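Local structure of isomaltose glucohydrolase (Kribbella flavida, 5Z3E) at residues C193-W197 against E198-E202; E248-D252 against G253-K257; S262-D265 against G266-A270. The protein hydrolyses the alpha-1,6-glucosidic linkage of isomaltose from its non-reducing end, releasing beta-D-glucose and D-glucose inside the cell. The protein carries 1 engineered substitution. One frame throughout, in Å; residues are numbered along the deposited sequence. Where two conformers were deposited one is given.

Contact 1. Residues C193-W197 against E198-E202; sequences CYDWW and EEHVE
Asp195 and Glu199 are tied together from both backbone and side chain. Asp195 N donates to Glu199 O (2.9 Å) almost straight and in the plane of that carbonyl. In the other direction, Asp195 OD1 receives Glu199 N at 2.9 Å, the N-H arriving from above the carboxylate plane. With chi1 at 65°, CG sits between the backbone N and the carbonyl carbon, which folds the carboxylate back over the bend; the same OD1 takes a weak bond from Trp197 N, and OD2 has Lys257 NZ as a long, weak ion-pair partner. Glu198 N closes the type I turn on Asp195 O (2.9 Å), an acceptor also used by the side-chain amide of Gln149. Val201 CB makes a CH-pi contact over the centre of the Tyr194 ring, 3.5 Å from its centroid, while Tyr194 OH is hydrogen-bonded to O of Trp145, probably a substrate-binding residue as in relatives. The indole NE1 of Trp197 goes to Asp265 OD2. This tight bend lies between helices 175-188 and 206-220. It carries Glu198, the inferred proton donor, and Asp195, the predicted proton acceptor, consistent with its being part of a family 15 glycoside hydrolase active site.

Contact 2. Residues E248-D252 against G253-K257; sequences EGVVD and GHLVK
Val251 and His254 flank the tip of a beta hairpin with a two-residue type I' turn, in which Asp252 and Gly253 reverse the chain and both take positive phi. The pair is hydrogen-bonded in both directions: Val251 N donates to His254 O at 2.9 Å, in the carbonyl plane, and His254 N returns to Val251 O at 3.0 Å, tilted well above the plane of that carbonyl. Next along the strands, Val250 and Leu255 form the antiparallel non-hydrogen-bonded pair, and Val256 N reaches Gly249 O to prolong the pairing toward helix 231-248.

The close packing is where Val256 folds against Val251 and Gly249, away from the turn. Val256 lays CG1 against CG2 of Val251 (3.6 Å), the two side chains crossing at about a right angle, while its CG2 rests on the peptide of Gly249. On the face of Val250 and Leu255 the fit is more relaxed, with Val250 CG2 and Leu255 CD2 4.0 Å apart. Leu255 continues inward to Val284 of helix 283-296, and Thr288 of that helix bonds to its backbone N.

The turn is the solvent side, where Asp252 is exposed and reaches His254 through a water. That water donates to Asp252 OD2 and also meets NE2 at the edge of the imidazole, in its plane. The ring itself is firmly set. A chi1 of 56° brings it back over the hairpin, so that the oxygen of Val251 stands 3.1 Å above the ring plane, over its centre. The ring's rotation is fixed by its other nitrogen: His254 ND1 donates to Leu255 O at 2.8 Å, with the acceptor only 4° out of the ring plane.

Contact 3. Residues S262-D265 against G266-A270; sequences SAVD and GSLPA
Asp265 and Ser267 face each other across a short bend, the carboxylate of the first reaching over to both the hydroxyl and the backbone N-H of the second. Asp265 holds CG opposite its own backbone N (chi1 -174°), which sends the carboxylate forward along the chain. Ser267 meets it with OG turned to the position between its backbone N and carbonyl carbon (chi1 65°). As a result two donors converge on one oxygen: Ser267 OG gives its proton to Asp265 OD1 at 2.7 Å from above the carboxylate plane, whereas Ser267 N approaches OD1 at 2.9 Å on the anti side, nearer to that plane. The second of these bonds makes an Asx turn. It is nested in a type I beta turn, closed by Leu268 N on Asp265 O at 3.0 Å.

The leucine points the other way, back over the first half of the bend. Its CD1 touches Val264 CB at 3.9 Å, the two side chains crossing at about a right angle, and the same methyl lies 3.6 Å from Asp265 N. That N-H is buried without a hydrogen-bond partner, a polar cost incurred where the leucine packs down on the backbone. Val264 and Leu268 both continue onto helix 283-296, and a further bond joins Ser267 OG to the hydroxyl of Ser207.

Asp265 OD2 is likewise engaged, forming a salt bridge with Lys257 NZ and accepting from Trp197 NE1. A buried carboxylate with this many donors, one of them a lysine, is probably kept ionised. Its bonds to Trp197 and Lys257 are consistent with a second-shell part, helping to position them near Asp195, the predicted proton acceptor.

In the fold
The contacts come in chain order: 193-202 in the loop between helices 175-188 and 206-220, then contact 2, the hairpin that follows helix 231-248, then 262-270 in the loop leading to helix 283-296. Contacts 2 and 3 are neighbours, their centres about 9 Å apart; contact 1 lies about 14 Å from contact 3 and 18 Å from contact 2. Trp196 and Trp197 pack on Ser267, while Leu268 packs on Val256 and Lys257 N bonds to Ala263 O, so contact 3 bridges the other two. All lie within the family 15 range; such enzymes have an (alpha/alpha)6-barrel catalytic domain, and here separate segments meet next to the loop carrying the inferred catalytic residues.

Contact 1. Residues C193-W197 against E198-E202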
ATOM      1  N   CYS A 193      14.858   4.406   4.519  1.00  6.77           N
ATOM      2  CA  CYS A 193      14.726   3.479   3.421  1.00  6.84           C
ATOM      3  C   CYS A 193      14.129   4.216   2.231  1.00  6.71           C
ATOM      4  O   CYS A 193      13.711   5.372   2.340  1.00  7.42           O
ATOM      5  CB  CYS A 193      13.899   2.248   3.804  1.00  7.43           C
ATOM      6  SG  CYS A 193      12.141   2.549   4.099  1.00  7.75           S
ATOM      7  N   TYR A 194      14.076   3.555   1.073  1.00  7.05           N
ATOM      8  CA  TYR A 194      13.400   4.152  -0.071  1.00  7.42           C
ATOM      9  C   TYR A 194      11.898   4.247   0.228  1.00  7.84           C
ATOM     10  O   TYR A 194      11.334   3.401   0.932  1.00  8.07           O
ATOM     11  CB  TYR A 194      13.604   3.312  -1.332  1.00  8.27           C
ATOM     12  CG  TYR A 194      15.033   3.211  -1.851  1.00  8.26           C
ATOM     13  CD1 TYR A 194      15.872   2.185  -1.419  1.00  8.79           C
ATOM     14  CD2 TYR A 194      15.539   4.076  -2.784  1.00  9.81           C
ATOM     15  CE1 TYR A 194      17.160   2.023  -1.901  1.00 10.07           C
ATOM     16  CE2 TYR A 194      16.880   3.894  -3.293  1.00  9.95           C
ATOM     17  CZ  TYR A 194      17.640   2.864  -2.821  1.00  9.85           C
ATOM     18  OH  TYR A 194      18.920   2.704  -3.326  1.00 11.65           O
ATOM     19  N   ASP A 195      11.265   5.255  -0.347  1.00  8.20           N
ATOM     20  CA  ASP A 195       9.833   5.446  -0.218  1.00  8.18           C
ATOM     21  C   ASP A 195       9.063   4.428  -1.060  1.00  9.07           C
ATOM     22  O   ASP A 195       9.661   3.579  -1.733  1.00 10.42           O
ATOM     23  CB  ASP A 195       9.458   6.890  -0.510  1.00  8.60           C
ATOM     24  CG  ASP A 195       9.718   7.358  -1.925  1.00  8.96           C
ATOM     25  OD1 ASP A 195       9.892   6.525  -2.816  1.00  9.34           O
ATOM     26  OD2 ASP A 195       9.693   8.608  -2.090  1.00 10.64           O
ATOM     27  N   TRP A 196       7.731   4.507  -1.033  1.00  8.79           N
ATOM     28  CA  TRP A 196       6.922   3.578  -1.814  1.00  9.46           C
ATOM     29  C   TRP A 196       7.319   3.608  -3.273  1.00  9.84           C
ATOM     30  O   TRP A 196       7.127   2.628  -3.983  1.00 13.79           O
ATOM     31  CB  TRP A 196       5.436   3.900  -1.781  1.00 10.12           C
ATOM     32  CG  TRP A 196       4.680   3.757  -0.489  1.00  9.26           C
ATOM     33  CD1 TRP A 196       5.140   3.527   0.810  1.00 10.02           C
ATOM     34  CD2 TRP A 196       3.266   3.916  -0.378  1.00  9.28           C
ATOM     35  NE1 TRP A 196       4.065   3.523   1.674  1.00 10.70           N
ATOM     36  CE2 TRP A 196       2.912   3.784   0.992  1.00 10.14           C
ATOM     37  CE3 TRP A 196       2.259   4.145  -1.304  1.00 10.03           C
ATOM     38  CZ2 TRP A 196       1.589   3.877   1.434  1.00 11.35           C
ATOM     39  CZ3 TRP A 196       0.941   4.212  -0.859  1.00 10.77           C
ATOM     40  CH2 TRP A 196       0.628   4.101   0.488  1.00 12.01           C
ATOM     41  N   TRP A 197       7.822   4.748  -3.739  1.00  9.12           N
ATOM     42  CA  TRP A 197       8.153   5.019  -5.117  1.00  9.75           C
ATOM     43  C   TRP A 197       9.604   4.711  -5.459  1.00 10.18           C
ATOM     44  O   TRP A 197      10.067   5.011  -6.555  1.00 11.40           O
ATOM     45  CB  TRP A 197       7.818   6.471  -5.452  1.00 10.24           C
ATOM     46  CG  TRP A 197       6.518   6.949  -4.886  1.00 10.16           C
ATOM     47  CD1 TRP A 197       6.348   8.104  -4.163  1.00 10.98           C
ATOM     48  CD2 TRP A 197       5.216   6.346  -4.972  1.00  9.96           C
ATOM     49  NE1 TRP A 197       5.040   8.252  -3.816  1.00 11.62           N
ATOM     50  CE2 TRP A 197       4.324   7.191  -4.299  1.00 11.17           C
ATOM     51  CE3 TRP A 197       4.718   5.159  -5.539  1.00 10.45           C
ATOM     52  CZ2 TRP A 197       2.964   6.915  -4.222  1.00 12.87           C
ATOM     53  CZ3 TRP A 197       3.362   4.897  -5.448  1.00 12.41           C
ATOM     54  CH2 TRP A 197       2.508   5.770  -4.798  1.00 13.64           C
ATOM     55  N   GLU A 198      10.335   4.087  -4.546  0.53 10.22           N
ATOM     56  CA  GLU A 198      11.749   3.727  -4.764  0.53 10.95           C
ATOM     57  C   GLU A 198      12.666   4.894  -4.887  0.53 10.76           C
ATOM     58  O   GLU A 198      13.636   4.863  -5.652  0.53 12.90           O
ATOM     59  CB  GLU A 198      11.951   2.761  -5.913  0.53 12.04           C
ATOM     60  CG  GLU A 198      11.246   1.566  -5.689  0.53 10.70           C
ATOM     61  CD  GLU A 198      11.492   0.509  -6.727  0.53 12.71           C
ATOM     62  OE1 GLU A 198      12.322   0.707  -7.659  0.53 16.57           O
ATOM     63  OE2 GLU A 198      10.873  -0.565  -6.560  0.53 13.50           O
ATOM     64  N   GLU A 199      12.420   5.903  -4.087  1.00 10.23           N
ATOM     65  CA  GLU A 199      13.230   7.114  -4.083  0.50 10.71           C
ATOM     66  C   GLU A 199      13.744   7.437  -2.672  1.00  9.08           C
ATOM     67  O   GLU A 199      13.113   7.096  -1.665  1.00  9.27           O
ATOM     68  CB  GLU A 199      12.447   8.314  -4.604  0.50 12.04           C
ATOM     69  CG  GLU A 199      11.910   8.137  -6.035  0.50 14.61           C
ATOM     70  CD  GLU A 199      12.901   8.521  -7.118  0.50 26.84           C
ATOM     71  OE1 GLU A 199      12.722   8.104  -8.282  0.50 99.62           O
ATOM     72  OE2 GLU A 199      13.829   9.249  -6.828  0.50 24.83           O
ATOM     73  N   HIS A 200      14.888   8.131  -2.615  1.00  9.04           N
ATOM     74  CA  HIS A 200      15.353   8.806  -1.403  1.00  8.88           C
ATOM     75  C   HIS A 200      15.616   7.866  -0.222  1.00  7.83           C
ATOM     76  O   HIS A 200      15.024   8.019   0.851  1.00  8.19           O
ATOM     77  CB  HIS A 200      14.423   9.946  -1.002  1.00 10.66           C
ATOM     78  CG  HIS A 200      14.201  10.942  -2.077  1.00 14.62           C
ATOM     79  ND1 HIS A 200      15.115  11.837  -2.455  1.00 19.17           N
ATOM     80  CD2 HIS A 200      13.127  11.138  -2.900  1.00 20.84           C
ATOM     81  CE1 HIS A 200      14.678  12.585  -3.496  1.00 18.20           C
ATOM     82  NE2 HIS A 200      13.441  12.152  -3.731  1.00 23.96           N
ATOM     83  N   VAL A 201      16.589   6.985  -0.396  1.00  8.00           N
ATOM     84  CA  VAL A 201      16.943   5.970   0.586  1.00  7.81           C
ATOM     85  C   VAL A 201      17.395   6.537   1.913  1.00  7.63           C
ATOM     86  O   VAL A 201      17.361   5.840   2.923  1.00  8.86           O
ATOM     87  CB  VAL A 201      18.037   5.059   0.015  1.00  9.64           C
ATOM     88  CG1 VAL A 201      19.388   5.745  -0.082  1.00 11.34           C
ATOM     89  CG2 VAL A 201      18.165   3.777   0.809  1.00 12.10           C
ATOM     90  N   GLU A 202      17.877   7.787   1.917  1.00  7.42           N
ATOM     91  CA  GLU A 202      18.413   8.376   3.133  1.00  8.14           C
ATOM     92  C   GLU A 202      17.340   8.942   4.061  1.00  7.05           C
ATOM     93  O   GLU A 202      17.653   9.278   5.209  1.00  7.31           O
ATOM     94  CB  GLU A 202      19.459   9.458   2.840  1.00  9.04           C
ATOM     95  CG  GLU A 202      18.966  10.812   2.437  1.00 10.37           C
ATOM     96  CD  GLU A 202      18.614  10.967   1.015  1.00 11.63           C
ATOM     97  OE1 GLU A 202      18.255  10.001   0.292  1.00 12.44           O
ATOM     98  OE2 GLU A 202      18.710  12.176   0.575  1.00 15.27           O
TER

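Contact 2. Residues E248-D252 against G253-K257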
ATOM      1  N   GLU A 248       8.574  15.706  13.490  1.00  7.01           N
ATOM      2  CA  GLU A 248       9.277  16.001  12.240  1.00  7.33           C
ATOM      3  C   GLU A 248       8.445  15.799  10.989  1.00  7.18           C
ATOM      4  O   GLU A 248       8.920  16.112   9.888  1.00  8.34           O
ATOM      5  CB  GLU A 248      10.549  15.137  12.124  1.00  7.75           C
ATOM      6  CG  GLU A 248      11.506  15.314  13.277  1.00  9.10           C
ATOM      7  CD  GLU A 248      12.718  14.417  13.152  1.00  9.35           C
ATOM      8  OE1 GLU A 248      13.252  14.262  12.053  1.00 10.60           O
ATOM      9  OE2 GLU A 248      13.171  13.905  14.205  1.00 13.05           O
ATOM     10  N   GLY A 249       7.240  15.276  11.123  1.00  7.10           N
ATOM     11  CA  GLY A 249       6.409  14.902   9.997  1.00  7.35           C
ATOM     12  C   GLY A 249       5.129  15.682   9.814  1.00  7.16           C
ATOM     13  O   GLY A 249       4.296  15.265   9.014  1.00  7.85           O
ATOM     14  N   VAL A 250       5.002  16.820  10.504  1.00  7.83           N
ATOM     15  CA  VAL A 250       3.842  17.692  10.389  1.00  8.38           C
ATOM     16  C   VAL A 250       4.337  19.112  10.229  1.00  8.60           C
ATOM     17  O   VAL A 250       5.130  19.590  11.054  1.00  9.85           O
ATOM     18  CB  VAL A 250       2.919  17.599  11.629  1.00  9.04           C
ATOM     19  CG1 VAL A 250       1.747  18.562  11.510  1.00 10.75           C
ATOM     20  CG2 VAL A 250       2.411  16.192  11.817  1.00 10.04           C
ATOM     21  N   VAL A 251       3.874  19.812   9.192  1.00  8.25           N
ATOM     22  CA  VAL A 251       4.244  21.184   8.945  1.00  9.53           C
ATOM     23  C   VAL A 251       2.975  21.917   8.529  1.00  8.84           C
ATOM     24  O   VAL A 251       2.217  21.407   7.725  1.00  9.04           O
ATOM     25  CB  VAL A 251       5.288  21.257   7.764  1.00 13.16           C
ATOM     26  CG1 VAL A 251       5.594  22.668   7.352  1.00 15.76           C
ATOM     27  CG2 VAL A 251       6.524  20.459   8.120  1.00 13.49           C
ATOM     28  N   ASP A 252       2.751  23.105   9.081  1.00  9.51           N
ATOM     29  CA  ASP A 252       1.583  23.900   8.714  1.00 10.36           C
ATOM     30  C   ASP A 252       0.297  23.096   8.844  1.00 10.03           C
ATOM     31  O   ASP A 252      -0.650  23.251   8.074  1.00 11.46           O
ATOM     32  CB  ASP A 252       1.753  24.482   7.299  1.00 11.66           C
ATOM     33  CG  ASP A 252       2.973  25.374   7.167  1.00 12.92           C
ATOM     34  OD1 ASP A 252       3.345  26.053   8.147  1.00 16.10           O
ATOM     35  OD2 ASP A 252       3.583  25.364   6.086  1.00 13.99           O
ATOM     36  N   GLY A 253       0.258  22.218   9.847  1.00  9.58           N
ATOM     37  CA  GLY A 253      -0.937  21.455  10.142  1.00  9.97           C
ATOM     38  C   GLY A 253      -1.148  20.184   9.345  1.00  8.35           C
ATOM     39  O   GLY A 253      -2.123  19.483   9.610  1.00  9.01           O
ATOM     40  N   HIS A 254      -0.293  19.894   8.364  1.00  8.43           N
ATOM     41  CA  HIS A 254      -0.470  18.712   7.533  1.00  8.10           C
ATOM     42  C   HIS A 254       0.718  17.773   7.642  1.00  7.35           C
ATOM     43  O   HIS A 254       1.854  18.192   7.904  1.00  7.82           O
ATOM     44  CB  HIS A 254      -0.704  19.069   6.039  1.00  8.67           C
ATOM     45  CG  HIS A 254       0.372  19.904   5.422  1.00  9.13           C
ATOM     46  ND1 HIS A 254       1.582  19.401   4.983  1.00  9.31           N
ATOM     47  CD2 HIS A 254       0.421  21.234   5.155  1.00 10.13           C
ATOM     48  CE1 HIS A 254       2.314  20.376   4.477  1.00  9.99           C
ATOM     49  NE2 HIS A 254       1.643  21.498   4.582  1.00 10.33           N
ATOM     50  N   LEU A 255       0.484  16.488   7.394  1.00  7.39           N
ATOM     51  CA  LEU A 255       1.590  15.558   7.221  1.00  7.25           C
ATOM     52  C   LEU A 255       2.444  15.985   6.034  1.00  7.06           C
ATOM     53  O   LEU A 255       1.971  16.648   5.100  1.00  7.83           O
ATOM     54  CB  LEU A 255       1.059  14.141   6.994  1.00  7.45           C
ATOM     55  CG  LEU A 255       0.268  13.533   8.161  1.00  7.52           C
ATOM     56  CD1 LEU A 255      -0.381  12.240   7.732  1.00  9.40           C
ATOM     57  CD2 LEU A 255       1.150  13.287   9.361  1.00  9.00           C
ATOM     58  N   VAL A 256       3.708  15.571   6.058  1.00  7.25           N
ATOM     59  CA  VAL A 256       4.650  15.811   4.978  1.00  7.47           C
ATOM     60  C   VAL A 256       5.234  14.511   4.465  1.00  7.04           C
ATOM     61  O   VAL A 256       5.152  13.463   5.103  1.00  7.44           O
ATOM     62  CB  VAL A 256       5.744  16.806   5.383  1.00  7.72           C
ATOM     63  CG1 VAL A 256       5.137  18.175   5.645  1.00  9.00           C
ATOM     64  CG2 VAL A 256       6.523  16.299   6.578  1.00  8.46           C
ATOM     65  N   LYS A 257       5.855  14.619   3.295  0.58  7.16           N
ATOM     66  CA  LYS A 257       6.313  13.481   2.540  0.58  7.52           C
ATOM     67  C   LYS A 257       7.352  12.642   3.289  0.58  7.10           C
ATOM     68  O   LYS A 257       7.256  11.403   3.335  0.58  7.48           O
ATOM     69  CB  LYS A 257       6.822  14.058   1.228  0.58  9.00           C
ATOM     70  CG  LYS A 257       7.472  13.167   0.314  0.58 10.26           C
ATOM     71  CD  LYS A 257       7.600  13.818  -1.064  0.58 10.42           C
ATOM     72  CE  LYS A 257       8.464  13.017  -1.858  0.58 12.78           C
ATOM     73  NZ  LYS A 257       7.849  11.858  -2.308  0.58  5.79           N
TER
HETATM   74  O   HOH W   1       2.525  24.034   4.016  1.00 13.24           O

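Contact 3. Residues S262-D265 against G266-A270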
ATOM      1  N   SER A 262       8.865  19.825   3.715  1.00  8.23           N
ATOM      2  CA  SER A 262       7.667  20.651   3.742  1.00  8.55           C
ATOM      3  C   SER A 262       6.569  20.181   2.788  1.00  9.02           C
ATOM      4  O   SER A 262       5.418  20.586   2.956  1.00 10.80           O
ATOM      5  CB  SER A 262       8.022  22.109   3.431  1.00  9.50           C
ATOM      6  OG  SER A 262       8.593  22.251   2.149  1.00  9.48           O
ATOM      7  N   ALA A 263       6.902  19.407   1.783  1.00  9.35           N
ATOM      8  CA  ALA A 263       5.953  19.045   0.725  1.00 10.40           C
ATOM      9  C   ALA A 263       5.124  17.841   1.101  1.00  8.62           C
ATOM     10  O   ALA A 263       5.479  17.080   1.993  1.00  9.13           O
ATOM     11  CB  ALA A 263       6.675  18.793  -0.548  1.00 16.07           C
ATOM     12  N   VAL A 264       4.033  17.658   0.368  1.00  8.83           N
ATOM     13  CA  VAL A 264       3.206  16.469   0.504  1.00  8.59           C
ATOM     14  C   VAL A 264       3.513  15.446  -0.577  1.00  8.44           C
ATOM     15  O   VAL A 264       4.179  15.702  -1.562  1.00  9.92           O
ATOM     16  CB  VAL A 264       1.698  16.800   0.565  1.00  9.80           C
ATOM     17  CG1 VAL A 264       1.381  17.613   1.796  1.00 11.60           C
ATOM     18  CG2 VAL A 264       1.168  17.464  -0.700  1.00 10.75           C
ATOM     19  N   ASP A 265       3.008  14.237  -0.363  1.00  8.83           N
ATOM     20  CA  ASP A 265       3.062  13.112  -1.296  1.00  8.96           C
ATOM     21  C   ASP A 265       1.649  12.547  -1.352  1.00  8.64           C
ATOM     22  O   ASP A 265       0.933  12.543  -0.346  1.00  9.10           O
ATOM     23  CB  ASP A 265       4.076  12.065  -0.816  1.00  9.59           C
ATOM     24  CG  ASP A 265       4.309  10.928  -1.790  1.00  8.98           C
ATOM     25  OD1 ASP A 265       3.469   9.984  -1.807  1.00  9.31           O
ATOM     26  OD2 ASP A 265       5.310  10.959  -2.531  1.00 10.30           O
ATOM     27  N   GLY A 266       1.249  12.031  -2.512  1.00  8.96           N
ATOM     28  CA  GLY A 266      -0.079  11.504  -2.666  1.00  9.72           C
ATOM     29  C   GLY A 266      -0.378  10.259  -1.836  1.00  9.13           C
ATOM     30  O   GLY A 266      -1.532   9.908  -1.647  1.00  9.89           O
ATOM     31  N   SER A 267       0.660   9.591  -1.327  1.00  8.48           N
ATOM     32  CA  SER A 267       0.467   8.456  -0.433  1.00  8.68           C
ATOM     33  C   SER A 267       0.035   8.854   0.971  1.00  8.26           C
ATOM     34  O   SER A 267      -0.416   8.003   1.740  1.00  8.80           O
ATOM     35  CB  SER A 267       1.742   7.623  -0.353  1.00  8.69           C
ATOM     36  OG  SER A 267       2.805   8.338   0.247  1.00  8.73           O
ATOM     37  N   LEU A 268       0.194  10.120   1.333  1.00  8.04           N
ATOM     38  CA  LEU A 268      -0.011  10.507   2.723  1.00  8.28           C
ATOM     39  C   LEU A 268      -1.400  10.224   3.306  1.00  8.40           C
ATOM     40  O   LEU A 268      -1.488   9.936   4.504  1.00  8.87           O
ATOM     41  CB  LEU A 268       0.354  11.971   2.958  1.00  8.26           C
ATOM     42  CG  LEU A 268       1.848  12.274   2.886  1.00  8.12           C
ATOM     43  CD1 LEU A 268       2.061  13.761   3.035  1.00  8.44           C
ATOM     44  CD2 LEU A 268       2.612  11.517   3.976  1.00  8.91           C
ATOM     45  N   PRO A 269      -2.490  10.287   2.527  1.00  8.91           N
ATOM     46  CA  PRO A 269      -3.779   9.972   3.150  1.00  9.41           C
ATOM     47  C   PRO A 269      -3.827   8.564   3.750  1.00  8.63           C
ATOM     48  O   PRO A 269      -4.637   8.327   4.643  1.00  9.03           O
ATOM     49  CB  PRO A 269      -4.776  10.175   2.005  1.00 10.31           C
ATOM     50  CG  PRO A 269      -4.108  11.242   1.144  1.00 10.20           C
ATOM     51  CD  PRO A 269      -2.656  10.814   1.161  1.00  9.59           C
ATOM     52  N   ALA A 270      -3.007   7.620   3.275  1.00  8.66           N
ATOM     53  CA  ALA A 270      -2.986   6.285   3.868  1.00  8.59           C
ATOM     54  C   ALA A 270      -2.646   6.322   5.352  1.00  8.51           C
ATOM     55  O   ALA A 270      -2.999   5.413   6.097  1.00  8.83           O
ATOM     56  CB  ALA A 270      -2.008   5.405   3.143  1.00  9.08           C
TER